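Local coordinates for uncharacterized protein (Bacteroides uniformis, PDB 4JPQ) that is of unknown function but probably binds carbohydrate, through a beta-sandwich domain of carbohydrate-binding family 9, at residues Lys48-Phe53 / Lys67-Ser72; Ser139-Glu144 / Gly151-Glu156; Cys89-Val94 / Asn182-Gly187; Leu37-Trp42 / Phe195-Pro200. One frame throughout, in Å; residues are numbered along the deposited sequence.

Interaction 1 (Lys48-Phe53 / Lys67-Ser72)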
loop_
_atom_site.group_PDB
_atom_site.type_symbol
_atom_site.label_atom_id
_atom_site.label_comp_id
_atom_site.label_asym_id
_atom_site.label_seq_id
_atom_site.Cartn_x
_atom_site.Cartn_y
_atom_site.Cartn_z
ATOM N N LYS A 48 0.379 -15.196 -10.031
ATOM C CA LYS A 48 1.127 -14.713 -8.867
ATOM C C LYS A 48 2.419 -14.054 -9.368
ATOM O O LYS A 48 3.449 -14.730 -9.495
ATOM C CB LYS A 48 1.463 -15.876 -7.911
ATOM C CG LYS A 48 2.266 -15.498 -6.654
ATOM C CD LYS A 48 2.948 -16.694 -6.005
ATOM C CE LYS A 48 1.949 -17.679 -5.419
ATOM N NZ LYS A 48 2.635 -18.774 -4.683
ATOM N N PRO A 49 2.365 -12.749 -9.685
ATOM C CA PRO A 49 3.609 -12.061 -10.008
ATOM C C PRO A 49 4.427 -11.941 -8.728
ATOM O O PRO A 49 3.865 -11.867 -7.644
ATOM C CB PRO A 49 3.148 -10.690 -10.494
ATOM C CG PRO A 49 1.824 -10.495 -9.854
ATOM C CD PRO A 49 1.204 -11.859 -9.856
ATOM N N GLU A 50 5.744 -11.952 -8.868
ATOM C CA GLU A 50 6.658 -11.942 -7.733
ATOM C C GLU A 50 6.666 -10.539 -7.113
ATOM O O GLU A 50 7.128 -9.585 -7.735
ATOM C CB GLU A 50 8.037 -12.380 -8.210
ATOM C CG GLU A 50 9.054 -12.647 -7.123
ATOM C CD GLU A 50 10.423 -12.949 -7.697
ATOM O OE1 GLU A 50 10.507 -13.641 -8.742
ATOM O OE2 GLU A 50 11.413 -12.483 -7.095
ATOM N N VAL A 51 6.111 -10.424 -5.902
ATOM C CA VAL A 51 5.998 -9.145 -5.185
ATOM C C VAL A 51 6.426 -9.277 -3.721
ATOM O O VAL A 51 6.081 -10.248 -3.051
ATOM C CB VAL A 51 4.546 -8.603 -5.246
ATOM C CG1 VAL A 51 4.400 -7.278 -4.491
ATOM C CG2 VAL A 51 4.112 -8.438 -6.699
ATOM N N SER A 52 7.176 -8.289 -3.244
ATOM C CA SER A 52 7.583 -8.208 -1.850
ATOM C C SER A 52 7.462 -6.753 -1.383
ATOM O O SER A 52 7.398 -5.823 -2.203
ATOM C CB SER A 52 8.998 -8.753 -1.645
ATOM O OG SER A 52 9.966 -7.937 -2.264
ATOM N N PHE A 53 7.396 -6.574 -0.069
ATOM C CA PHE A 53 7.302 -5.251 0.526
ATOM C C PHE A 53 8.017 -5.183 1.875
ATOM O O PHE A 53 8.431 -6.201 2.401
ATOM C CB PHE A 53 5.834 -4.857 0.701
ATOM C CG PHE A 53 5.144 -5.563 1.841
ATOM C CD1 PHE A 53 4.729 -6.877 1.708
ATOM C CD2 PHE A 53 4.915 -4.904 3.052
ATOM C CE1 PHE A 53 4.096 -7.535 2.759
ATOM C CE2 PHE A 53 4.283 -5.549 4.104
ATOM C CZ PHE A 53 3.871 -6.868 3.959
ATOM N N LYS A 67 8.431 -3.946 -3.985
ATOM C CA LYS A 67 9.210 -4.399 -5.156
ATOM C C LYS A 67 8.308 -5.358 -5.936
ATOM O O LYS A 67 7.718 -6.255 -5.346
ATOM C CB LYS A 67 10.485 -5.111 -4.738
ATOM C CG LYS A 67 11.576 -4.206 -4.183
ATOM C CD LYS A 67 12.710 -4.987 -3.514
ATOM C CE LYS A 67 13.463 -5.933 -4.443
ATOM N NZ LYS A 67 14.630 -6.527 -3.733
ATOM N N VAL A 68 8.224 -5.180 -7.251
ATOM C CA VAL A 68 7.374 -5.997 -8.134
ATOM C C VAL A 68 8.108 -6.476 -9.394
ATOM O O VAL A 68 8.953 -5.758 -9.917
ATOM C CB VAL A 68 6.172 -5.143 -8.602
ATOM C CG1 VAL A 68 5.282 -5.903 -9.575
ATOM C CG2 VAL A 68 5.359 -4.648 -7.410
ATOM N N LYS A 69 7.784 -7.694 -9.844
ATOM C CA LYS A 69 8.226 -8.239 -11.138
ATOM C C LYS A 69 6.991 -8.918 -11.755
ATOM O O LYS A 69 6.510 -9.908 -11.206
ATOM C CB LYS A 69 9.406 -9.213 -11.024
ATOM C CG LYS A 69 10.075 -9.508 -12.382
ATOM C CD LYS A 69 11.291 -10.432 -12.324
ATOM C CE LYS A 69 10.896 -11.874 -12.037
ATOM N NZ LYS A 69 12.035 -12.810 -12.247
ATOM N N GLU A 70 6.475 -8.366 -12.864
ATOM C CA GLU A 70 5.263 -8.882 -13.559
ATOM C C GLU A 70 5.337 -8.803 -15.077
ATOM O O GLU A 70 6.191 -8.109 -15.627
ATOM C CB GLU A 70 3.989 -8.183 -13.055
ATOM C CG GLU A 70 3.996 -6.667 -13.168
ATOM C CD GLU A 70 2.732 -6.015 -12.616
ATOM O OE1 GLU A 70 1.613 -6.553 -12.804
ATOM O OE2 GLU A 70 2.855 -4.925 -12.013
ATOM N N ALA A 71 4.414 -9.515 -15.734
ATOM C CA ALA A 71 4.383 -9.645 -17.211
ATOM C C ALA A 71 3.986 -8.394 -17.991
ATOM O O ALA A 71 4.238 -8.332 -19.196
ATOM C CB ALA A 71 3.520 -10.835 -17.641
ATOM N N SER A 72 3.339 -7.434 -17.329
ATOM C CA SER A 72 2.960 -6.164 -17.965
ATOM C C SER A 72 2.680 -5.077 -16.939
ATOM O O SER A 72 2.354 -5.379 -15.790
ATOM C CB SER A 72 1.743 -6.327 -18.895
ATOM O OG SER A 72 0.551 -6.632 -18.189
#
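E50 and S52 pair with K69 and K67 as neighbouring antiparallel strands of a beta hairpin, and most of the polar work is done by the backbone. At the S52-K67 hydrogen-bonded pair both bonds are good: S52 N gives its hydrogen to K67 O in the plane of that carbonyl (3.0 Å), and K67 N returns an almost straight bond to S52 O (2.8 Å, 177°). The E50-K69 pair is less even. K69 N donates to E50 O at 2.9 Å, whereas the bond from E50 N to K69 O is weak, at 3.2 Å and 124°. V51 and V68, the non-hydrogen-bonded pair between them, turn their peptide groups outward, V51 bonding to L37 and V68 to W155. Their side chains lie side by side: V51 CG1 is anti to the backbone N (chi1 179°), and CG2, beside that N, faces V68 CG1 at 4.0 Å, on the face where the aliphatic part of K185 meets both. An alanine in place of V51 would probably open a gap beside V68 and K185, leaving the V68 methyls freer to shift. On the other face the E50 carboxylate reaches K69 across the strands, but OE1 to NZ is a long salt bridge (3.9 Å), and K69 has a second, weak ion pair with E152. E70 is held otherwise: its OE2 receives W155 NE1 and makes a salt bridge with K185. The chemistry is thus two-sided, an apolar face with a buried, well-partnered carboxylate and an outer face of loosely paired charges.

Interaction 2 (Ser139-Glu144 / Gly151-Glu156); sequences SSLAGE and GECSWE
L141 and W155 supply the apolar part of this contact, their side chains crossing at about a right angle. The leucine methyl CD1 approaches the indole obliquely at its root, 3.7 Å from W155 CB and 3.9 Å from W155 CG, and it also touches C153 SG. S139 OG comes toward the benzo side of the same ring, again obliquely and no nearer than 4.3 Å to CE3. The first torsion of W155 (chi1 58°) puts CG between the backbone N and the carbonyl carbon; the ring beyond it leads away from 139-144 into the interior, where V68, V73, V90 and K185 pack around it and E70 is the partner of NE1. The polar part is a clasp between S140 and E156. S140 N donates to E156 O at 3.1 Å, and E156 N donates to S140 OG at 3.1 Å, so one serine satisfies both backbone groups of the glutamate. S139 steadies the start of the loop: its OG accepts from L141 N (3.1 Å, 167°), an ST turn overlapping a type I beta turn from S139 to A142, and it is also bonded to C109 O. The E156 carboxylate is engaged separately, by H65. The contact sits where strand 136-139, which follows helix 129-134, runs out beside strand 152-162; that strand pairs along its other side with 61-70.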
loop_
_atom_site.group_PDB
_atom_site.type_symbol
_atom_site.label_atom_id
_atom_site.label_comp_id
_atom_site.label_asym_id
_atom_site.label_seq_id
_atom_site.Cartn_x
_atom_site.Cartn_y
_atom_site.Cartn_z
ATOM N N SER A 139 8.433 6.282 -7.562
ATOM C CA SER A 139 8.423 5.029 -8.315
ATOM C C SER A 139 9.526 5.008 -9.357
ATOM O O SER A 139 9.938 6.053 -9.847
ATOM C CB SER A 139 7.084 4.806 -9.006
ATOM O OG SER A 139 7.123 3.630 -9.802
ATOM N N SER A 140 9.967 3.799 -9.702
ATOM C CA SER A 140 10.957 3.580 -10.768
ATOM C C SER A 140 10.338 3.793 -12.159
ATOM O O SER A 140 11.082 3.876 -13.141
ATOM C CB SER A 140 11.616 2.184 -10.661
ATOM O OG SER A 140 10.692 1.119 -10.884
ATOM N N LEU A 141 8.998 3.822 -12.251
ATOM C CA LEU A 141 8.253 4.115 -13.487
ATOM C C LEU A 141 7.440 5.411 -13.347
ATOM O O LEU A 141 6.453 5.614 -14.066
ATOM C CB LEU A 141 7.316 2.946 -13.824
ATOM C CG LEU A 141 7.980 1.604 -14.089
ATOM C CD1 LEU A 141 6.913 0.537 -14.254
ATOM C CD2 LEU A 141 8.864 1.675 -15.313
ATOM N N ALA A 142 7.882 6.306 -12.465
ATOM C CA ALA A 142 7.179 7.569 -12.210
ATOM C C ALA A 142 7.231 8.477 -13.417
ATOM O O ALA A 142 8.139 8.364 -14.259
ATOM C CB ALA A 142 7.746 8.293 -10.984
ATOM N N GLY A 143 6.227 9.350 -13.495
ATOM C CA GLY A 143 6.095 10.332 -14.557
ATOM C C GLY A 143 4.755 10.300 -15.255
ATOM O O GLY A 143 3.728 10.026 -14.632
ATOM N N GLU A 144 4.788 10.582 -16.557
ATOM C CA GLU A 144 3.593 10.706 -17.393
ATOM C C GLU A 144 2.715 9.452 -17.332
ATOM O O GLU A 144 3.246 8.354 -17.155
ATOM C CB GLU A 144 3.951 10.914 -18.897
ATOM C CG GLU A 144 4.947 12.011 -19.285
ATOM C CD GLU A 144 4.599 13.383 -18.748
ATOM O OE1 GLU A 144 3.393 13.677 -18.526
ATOM O OE2 GLU A 144 5.550 14.174 -18.567
ATOM N N GLY A 151 5.508 -7.132 -21.609
ATOM C CA GLY A 151 6.884 -7.573 -21.400
ATOM C C GLY A 151 7.217 -7.545 -19.926
ATOM O O GLY A 151 6.734 -6.669 -19.193
ATOM N N GLU A 152 8.066 -8.487 -19.505
ATOM C CA GLU A 152 8.454 -8.606 -18.108
ATOM C C GLU A 152 9.117 -7.303 -17.685
ATOM O O GLU A 152 9.981 -6.791 -18.393
ATOM C CB GLU A 152 9.382 -9.786 -17.834
ATOM C CG GLU A 152 9.333 -10.159 -16.359
ATOM C CD GLU A 152 10.244 -11.311 -15.976
ATOM O OE1 GLU A 152 11.475 -11.154 -16.106
ATOM O OE2 GLU A 152 9.739 -12.348 -15.489
ATOM N N CYS A 153 8.678 -6.773 -16.547
ATOM C CA CYS A 153 9.158 -5.496 -16.025
ATOM C C CYS A 153 9.301 -5.506 -14.501
ATOM O O CYS A 153 8.338 -5.846 -13.798
ATOM C CB CYS A 153 8.168 -4.405 -16.426
ATOM S SG CYS A 153 8.428 -2.826 -15.584
ATOM N N SER A 154 10.487 -5.127 -14.013
ATOM C CA SER A 154 10.754 -5.002 -12.576
ATOM C C SER A 154 10.597 -3.532 -12.162
ATOM O O SER A 154 11.218 -2.663 -12.753
ATOM C CB SER A 154 12.152 -5.495 -12.215
ATOM O OG SER A 154 12.256 -6.890 -12.389
ATOM N N TRP A 155 9.736 -3.257 -11.185
ATOM C CA TRP A 155 9.562 -1.896 -10.673
ATOM C C TRP A 155 9.455 -1.871 -9.171
ATOM O O TRP A 155 9.226 -2.901 -8.555
ATOM C CB TRP A 155 8.370 -1.180 -11.310
ATOM C CG TRP A 155 7.040 -1.843 -11.157
ATOM C CD1 TRP A 155 6.561 -2.890 -11.888
ATOM C CD2 TRP A 155 5.975 -1.445 -10.284
ATOM N NE1 TRP A 155 5.278 -3.194 -11.496
ATOM C CE2 TRP A 155 4.900 -2.326 -10.507
ATOM C CE3 TRP A 155 5.829 -0.433 -9.324
ATOM C CZ2 TRP A 155 3.700 -2.229 -9.810
ATOM C CZ3 TRP A 155 4.622 -0.343 -8.620
ATOM C CH2 TRP A 155 3.582 -1.236 -8.867
ATOM N N GLU A 156 9.677 -0.681 -8.612
ATOM C CA GLU A 156 9.628 -0.437 -7.182
ATOM C C GLU A 156 8.854 0.845 -6.916
ATOM O O GLU A 156 8.814 1.744 -7.759
ATOM C CB GLU A 156 11.032 -0.315 -6.593
ATOM C CG GLU A 156 11.952 -1.477 -6.953
ATOM C CD GLU A 156 13.293 -1.467 -6.225
ATOM O OE1 GLU A 156 13.491 -0.638 -5.313
ATOM O OE2 GLU A 156 14.150 -2.317 -6.563
#

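Interaction 3 (Cys89-Val94 / Asn182-Gly187); sequences CVEFFV and NFYKCG
F93 and Y184 meet edge to face: Y184 CE2 stands 3.5 Å above the F93 ring, offset toward its rim, the centroids 4.9 Å apart and the planes at 75°. E91 OE1 lies 3.6 Å from Y184 CD2, the carboxylate nearly perpendicular to the ring. On the opposite face of the sheet F92 and F183 lie side by side. Their planes are near parallel (19°), but the rings are slid apart and barely overlap, centroids 5.1 Å apart. These aromatic pairs form the dense half of the contact. All of it is buried, but side-chain contacts are sparser toward C89 and C186, where K185, bent at chi2 (72°), brings CD to 3.9 Å from V90 CG1. C186 O accepts from C89 N and from K185 NZ (3.0 Å), which arrive from opposite faces of its plane, while NZ also binds H194. Three hydrogen-bonded pairs, C89-C186, E91-Y184 and F93-N182, hold the backbones together. Strand 102-108 flanks 89-95, and 195-197 and 215-219 flank 178-186. The face with V90, F92 and F183 packs against strands 61-70 and 152-162, as between the layers of a beta sandwich; F208, H209 and F214 cover the face with E91, F93 and Y184.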
loop_
_atom_site.group_PDB
_atom_site.type_symbol
_atom_site.label_atom_id
_atom_site.label_comp_id
_atom_site.label_asym_id
_atom_site.label_seq_id
_atom_site.Cartn_x
_atom_site.Cartn_y
_atom_site.Cartn_z
ATOM N N CYS A 89 -0.951 -1.832 -9.840
ATOM C CA CYS A 89 -1.161 -1.130 -8.590
ATOM C C CYS A 89 -0.816 -1.923 -7.350
ATOM O O CYS A 89 -1.153 -3.101 -7.267
ATOM C CB CYS A 89 -2.651 -0.778 -8.573
ATOM S SG CYS A 89 -3.301 0.097 -7.149
ATOM N N VAL A 90 -0.181 -1.240 -6.387
ATOM C CA VAL A 90 0.118 -1.784 -5.053
ATOM C C VAL A 90 -0.727 -0.980 -4.066
ATOM O O VAL A 90 -0.985 0.221 -4.287
ATOM C CB VAL A 90 1.594 -1.740 -4.654
ATOM C CG1 VAL A 90 2.387 -2.692 -5.537
ATOM C CG2 VAL A 90 2.175 -0.327 -4.682
ATOM N N GLU A 91 -1.167 -1.653 -3.000
ATOM C CA GLU A 91 -2.104 -1.072 -2.046
ATOM C C GLU A 91 -1.731 -1.371 -0.590
ATOM O O GLU A 91 -1.103 -2.389 -0.299
ATOM C CB GLU A 91 -3.523 -1.599 -2.333
ATOM C CG GLU A 91 -3.991 -1.484 -3.791
ATOM C CD GLU A 91 -5.402 -1.989 -4.058
ATOM O OE1 GLU A 91 -6.048 -2.536 -3.154
ATOM O OE2 GLU A 91 -5.867 -1.857 -5.205
ATOM N N PHE A 92 -2.127 -0.451 0.294
ATOM C CA PHE A 92 -1.958 -0.543 1.746
ATOM C C PHE A 92 -3.276 -0.119 2.393
ATOM O O PHE A 92 -3.726 1.004 2.182
ATOM C CB PHE A 92 -0.828 0.381 2.216
ATOM C CG PHE A 92 -0.672 0.468 3.726
ATOM C CD1 PHE A 92 -0.570 -0.687 4.507
ATOM C CD2 PHE A 92 -0.562 1.709 4.367
ATOM C CE1 PHE A 92 -0.394 -0.611 5.888
ATOM C CE2 PHE A 92 -0.375 1.791 5.743
ATOM C CZ PHE A 92 -0.293 0.629 6.503
ATOM N N PHE A 93 -3.891 -1.028 3.140
ATOM C CA PHE A 93 -5.158 -0.779 3.843
ATOM C C PHE A 93 -4.830 -0.849 5.329
ATOM O O PHE A 93 -4.106 -1.755 5.736
ATOM C CB PHE A 93 -6.203 -1.853 3.522
ATOM C CG PHE A 93 -6.923 -1.677 2.197
ATOM C CD1 PHE A 93 -6.233 -1.448 1.000
ATOM C CD2 PHE A 93 -8.309 -1.836 2.132
ATOM C CE1 PHE A 93 -6.919 -1.326 -0.211
ATOM C CE2 PHE A 93 -8.992 -1.719 0.927
ATOM C CZ PHE A 93 -8.298 -1.456 -0.246
ATOM N N VAL A 94 -5.374 0.068 6.136
ATOM C CA VAL A 94 -5.039 0.126 7.571
ATOM C C VAL A 94 -6.089 0.850 8.438
ATOM O O VAL A 94 -6.622 1.877 8.021
ATOM C CB VAL A 94 -3.629 0.772 7.751
ATOM C CG1 VAL A 94 -3.596 2.220 7.264
ATOM C CG2 VAL A 94 -3.139 0.691 9.185
ATOM N N ASN A 182 -3.502 -4.566 5.848
ATOM C CA ASN A 182 -3.120 -5.563 4.848
ATOM C C ASN A 182 -2.477 -4.861 3.650
ATOM O O ASN A 182 -2.599 -3.624 3.497
ATOM C CB ASN A 182 -4.355 -6.391 4.435
ATOM C CG ASN A 182 -4.021 -7.817 3.996
ATOM O OD1 ASN A 182 -2.891 -8.137 3.625
ATOM N ND2 ASN A 182 -5.032 -8.683 4.028
ATOM N N PHE A 183 -1.787 -5.653 2.826
ATOM C CA PHE A 183 -1.073 -5.145 1.651
ATOM C C PHE A 183 -1.513 -5.938 0.436
ATOM O O PHE A 183 -1.682 -7.153 0.535
ATOM C CB PHE A 183 0.438 -5.256 1.857
ATOM C CG PHE A 183 0.904 -4.703 3.179
ATOM C CD1 PHE A 183 0.842 -5.486 4.330
ATOM C CD2 PHE A 183 1.380 -3.390 3.286
ATOM C CE1 PHE A 183 1.246 -4.977 5.557
ATOM C CE2 PHE A 183 1.796 -2.886 4.513
ATOM C CZ PHE A 183 1.723 -3.676 5.651
ATOM N N TYR A 184 -1.736 -5.248 -0.689
ATOM C CA TYR A 184 -2.217 -5.903 -1.903
ATOM C C TYR A 184 -1.530 -5.464 -3.195
ATOM O O TYR A 184 -0.980 -4.364 -3.287
ATOM C CB TYR A 184 -3.721 -5.659 -2.110
ATOM C CG TYR A 184 -4.631 -5.822 -0.920
ATOM C CD1 TYR A 184 -4.784 -7.057 -0.303
ATOM C CD2 TYR A 184 -5.406 -4.750 -0.449
ATOM C CE1 TYR A 184 -5.648 -7.224 0.782
ATOM C CE2 TYR A 184 -6.268 -4.902 0.634
ATOM C CZ TYR A 184 -6.406 -6.140 1.239
ATOM O OH TYR A 184 -7.257 -6.274 2.308
ATOM N N LYS A 185 -1.639 -6.349 -4.190
ATOM C CA LYS A 185 -1.194 -6.137 -5.567
ATOM C C LYS A 185 -2.351 -6.518 -6.498
ATOM O O LYS A 185 -3.036 -7.526 -6.263
ATOM C CB LYS A 185 -0.027 -7.037 -5.889
ATOM C CG LYS A 185 0.458 -7.000 -7.330
ATOM C CD LYS A 185 1.177 -5.711 -7.687
ATOM C CE LYS A 185 1.577 -5.657 -9.164
ATOM N NZ LYS A 185 0.482 -5.355 -10.129
ATOM N N CYS A 186 -2.543 -5.730 -7.558
ATOM C CA CYS A 186 -3.590 -5.993 -8.543
ATOM C C CYS A 186 -3.382 -5.191 -9.821
ATOM O O CYS A 186 -2.404 -4.458 -9.940
ATOM C CB CYS A 186 -4.979 -5.667 -7.947
ATOM S SG CYS A 186 -5.223 -3.913 -7.636
ATOM N N GLY A 187 -4.309 -5.359 -10.770
ATOM C CA GLY A 187 -4.332 -4.611 -12.024
ATOM C C GLY A 187 -5.500 -5.082 -12.862
ATOM O O GLY A 187 -5.331 -5.940 -13.713
#

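Interaction 4 (Leu37-Trp42 / Phe195-Pro200)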
loop_
_atom_site.group_PDB
_atom_site.type_symbol
_atom_site.label_atom_id
_atom_site.label_comp_id
_atom_site.label_asym_id
_atom_site.label_seq_id
_atom_site.Cartn_x
_atom_site.Cartn_y
_atom_site.Cartn_z
ATOM N N LEU A 37 4.510 -10.866 -0.496
ATOM C CA LEU A 37 3.088 -10.546 -0.717
ATOM C C LEU A 37 2.700 -11.511 -1.839
ATOM O O LEU A 37 2.811 -11.182 -3.018
ATOM C CB LEU A 37 2.949 -9.076 -1.106
ATOM C CG LEU A 37 1.573 -8.402 -1.087
ATOM C CD1 LEU A 37 1.736 -6.910 -1.350
ATOM C CD2 LEU A 37 0.592 -9.007 -2.072
ATOM N N ASP A 38 2.310 -12.724 -1.446
ATOM C CA ASP A 38 2.103 -13.817 -2.397
ATOM C C ASP A 38 0.946 -14.769 -2.082
ATOM O O ASP A 38 0.989 -15.949 -2.486
ATOM C CB ASP A 38 3.439 -14.602 -2.512
ATOM C CG ASP A 38 3.839 -15.319 -1.215
ATOM O OD1 ASP A 38 3.334 -14.933 -0.128
ATOM O OD2 ASP A 38 4.671 -16.265 -1.297
ATOM N N VAL A 39 -0.077 -14.276 -1.380
ATOM C CA VAL A 39 -1.230 -15.111 -1.060
ATOM C C VAL A 39 -2.238 -14.969 -2.203
ATOM O O VAL A 39 -2.770 -13.883 -2.430
ATOM C CB VAL A 39 -1.853 -14.784 0.310
ATOM C CG1 VAL A 39 -2.964 -15.786 0.662
ATOM C CG2 VAL A 39 -0.776 -14.822 1.393
ATOM N N VAL A 40 -2.467 -16.088 -2.900
ATOM C CA VAL A 40 -3.412 -16.214 -4.011
ATOM C C VAL A 40 -4.675 -16.779 -3.375
ATOM O O VAL A 40 -4.836 -17.994 -3.253
ATOM C CB VAL A 40 -2.856 -17.163 -5.108
ATOM C CG1 VAL A 40 -3.859 -17.357 -6.241
ATOM C CG2 VAL A 40 -1.533 -16.633 -5.656
ATOM N N ASN A 41 -5.561 -15.886 -2.945
ATOM C CA ASN A 41 -6.800 -16.275 -2.242
ATOM C C ASN A 41 -7.892 -16.870 -3.113
ATOM O O ASN A 41 -8.725 -17.603 -2.584
ATOM C CB ASN A 41 -7.394 -15.084 -1.501
ATOM C CG ASN A 41 -6.485 -14.559 -0.411
ATOM O OD1 ASN A 41 -6.207 -15.265 0.557
ATOM N ND2 ASN A 41 -6.046 -13.301 -0.539
ATOM N N TRP A 42 -7.895 -16.551 -4.418
ATOM C CA TRP A 42 -8.915 -17.021 -5.362
ATOM C C TRP A 42 -8.287 -17.732 -6.557
ATOM O O TRP A 42 -7.600 -17.101 -7.359
ATOM C CB TRP A 42 -9.774 -15.837 -5.806
ATOM C CG TRP A 42 -10.286 -15.102 -4.612
ATOM C CD1 TRP A 42 -11.347 -15.446 -3.839
ATOM C CD2 TRP A 42 -9.710 -13.943 -4.017
ATOM N NE1 TRP A 42 -11.484 -14.564 -2.809
ATOM C CE2 TRP A 42 -10.493 -13.624 -2.891
ATOM C CE3 TRP A 42 -8.603 -13.133 -4.330
ATOM C CZ2 TRP A 42 -10.209 -12.525 -2.061
ATOM C CZ3 TRP A 42 -8.320 -12.037 -3.501
ATOM C CH2 TRP A 42 -9.124 -11.751 -2.375
ATOM N N PHE A 195 -4.973 -10.888 -8.228
ATOM C CA PHE A 195 -5.306 -10.389 -6.886
ATOM C C PHE A 195 -4.493 -11.119 -5.821
ATOM O O PHE A 195 -4.711 -12.314 -5.585
ATOM C CB PHE A 195 -6.804 -10.566 -6.650
ATOM C CG PHE A 195 -7.642 -9.798 -7.609
ATOM C CD1 PHE A 195 -7.767 -8.412 -7.475
ATOM C CD2 PHE A 195 -8.250 -10.427 -8.686
ATOM C CE1 PHE A 195 -8.529 -7.665 -8.374
ATOM C CE2 PHE A 195 -9.004 -9.690 -9.599
ATOM C CZ PHE A 195 -9.150 -8.304 -9.441
ATOM N N LEU A 196 -3.555 -10.389 -5.216
ATOM C CA LEU A 196 -2.617 -10.896 -4.209
ATOM C C LEU A 196 -2.712 -10.113 -2.911
ATOM O O LEU A 196 -2.953 -8.905 -2.931
ATOM C CB LEU A 196 -1.191 -10.819 -4.747
ATOM C CG LEU A 196 -0.643 -12.036 -5.497
ATOM C CD1 LEU A 196 -1.610 -12.649 -6.492
ATOM C CD2 LEU A 196 0.674 -11.676 -6.171
ATOM N N SER A 197 -2.540 -10.820 -1.793
ATOM C CA SER A 197 -2.572 -10.209 -0.453
ATOM C C SER A 197 -1.436 -10.733 0.422
ATOM O O SER A 197 -0.826 -11.777 0.120
ATOM C CB SER A 197 -3.901 -10.472 0.256
ATOM O OG SER A 197 -3.982 -11.821 0.717
ATOM N N TRP A 198 -1.175 -9.995 1.505
ATOM C CA TRP A 198 -0.155 -10.360 2.480
ATOM C C TRP A 198 -0.759 -11.361 3.463
ATOM O O TRP A 198 -0.278 -12.504 3.558
ATOM C CB TRP A 198 0.410 -9.116 3.187
ATOM C CG TRP A 198 1.213 -9.439 4.390
ATOM C CD1 TRP A 198 2.382 -10.150 4.441
ATOM C CD2 TRP A 198 0.904 -9.075 5.727
ATOM N NE1 TRP A 198 2.819 -10.246 5.736
ATOM C CE2 TRP A 198 1.930 -9.591 6.547
ATOM C CE3 TRP A 198 -0.140 -8.353 6.319
ATOM C CZ2 TRP A 198 1.942 -9.409 7.931
ATOM C CZ3 TRP A 198 -0.128 -8.169 7.698
ATOM C CH2 TRP A 198 0.914 -8.695 8.489
ATOM N N SER A 199 -1.781 -10.919 4.200
ATOM C CA SER A 199 -2.482 -11.783 5.147
ATOM C C SER A 199 -3.656 -12.365 4.364
ATOM O O SER A 199 -4.218 -11.638 3.511
ATOM C CB SER A 199 -2.959 -11.029 6.382
ATOM O OG SER A 199 -3.597 -11.916 7.278
ATOM N N PRO A 200 -4.041 -13.649 4.643
ATOM C CA PRO A 200 -5.096 -14.266 3.822
ATOM C C PRO A 200 -6.516 -13.748 4.044
ATOM O O PRO A 200 -6.831 -13.233 5.118
ATOM C CB PRO A 200 -4.999 -15.763 4.172
ATOM C CG PRO A 200 -3.646 -15.935 4.768
ATOM C CD PRO A 200 -3.417 -14.656 5.517
HETATM O O HOH W 1 -5.295 -13.299 -3.143
#
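L37 and L196 form the apolar centre: L37 CG is anti to the backbone N (chi1 -166°), and beyond it CD2 lies 3.7 Å from L196 CB, against the peptide that leads to S197. L196 also meets V40, methyl beside methyl, with CD1 4.1 Å from V40 CG2. Farther out, V39 CG1 touches P200 CB, while W42 crosses F195 at about a right angle, its CZ3 3.8 Å from F195 CB. A single antiparallel bridge joins the backbones: V39 N donates to S197 O (3.0 Å), and S197 N to V39 O. At the polar edge N41 ND2 donates to S197 OG, which lies close to the amide plane (2.8 Å, 151°); that hydroxyl donates to S199 O. N41 OD1 accepts from I201 N. An alanine in place of N41 would leave S197 OG without its donor and I201 N without its acceptor, which is likely to loosen the chain around P200. A water donates to V39 O and F195 O and accepts from N41 N (2.6 Å), linking the two chains beyond the bridge. The amide of N41, the hydroxyl of S197 and the water thus supplement two backbone bonds and the apolar packing.

Interaction 4 opens first from the N terminus, at 37-42, and closes last, at 195-200, so its loop encloses the other three contacts. Just inside it, interaction 1 closes the short hairpin of strands 50-57 and 61-70. Interaction 3 then opens at 89-94; within its loop interaction 2 closes a small excursion between 139-144 and 151-156, before 182-187 completes the longer closure. No loops cross. Strand neighbours carry the links from one to the next: 61-70 beside 152-162 joins interactions 1 and 2, and 178-186 beside 195-197 joins 3 and 4. K185 and W155 connect interactions 1, 2 and 3 through the interior, whereas interactions 2 and 4 do not touch.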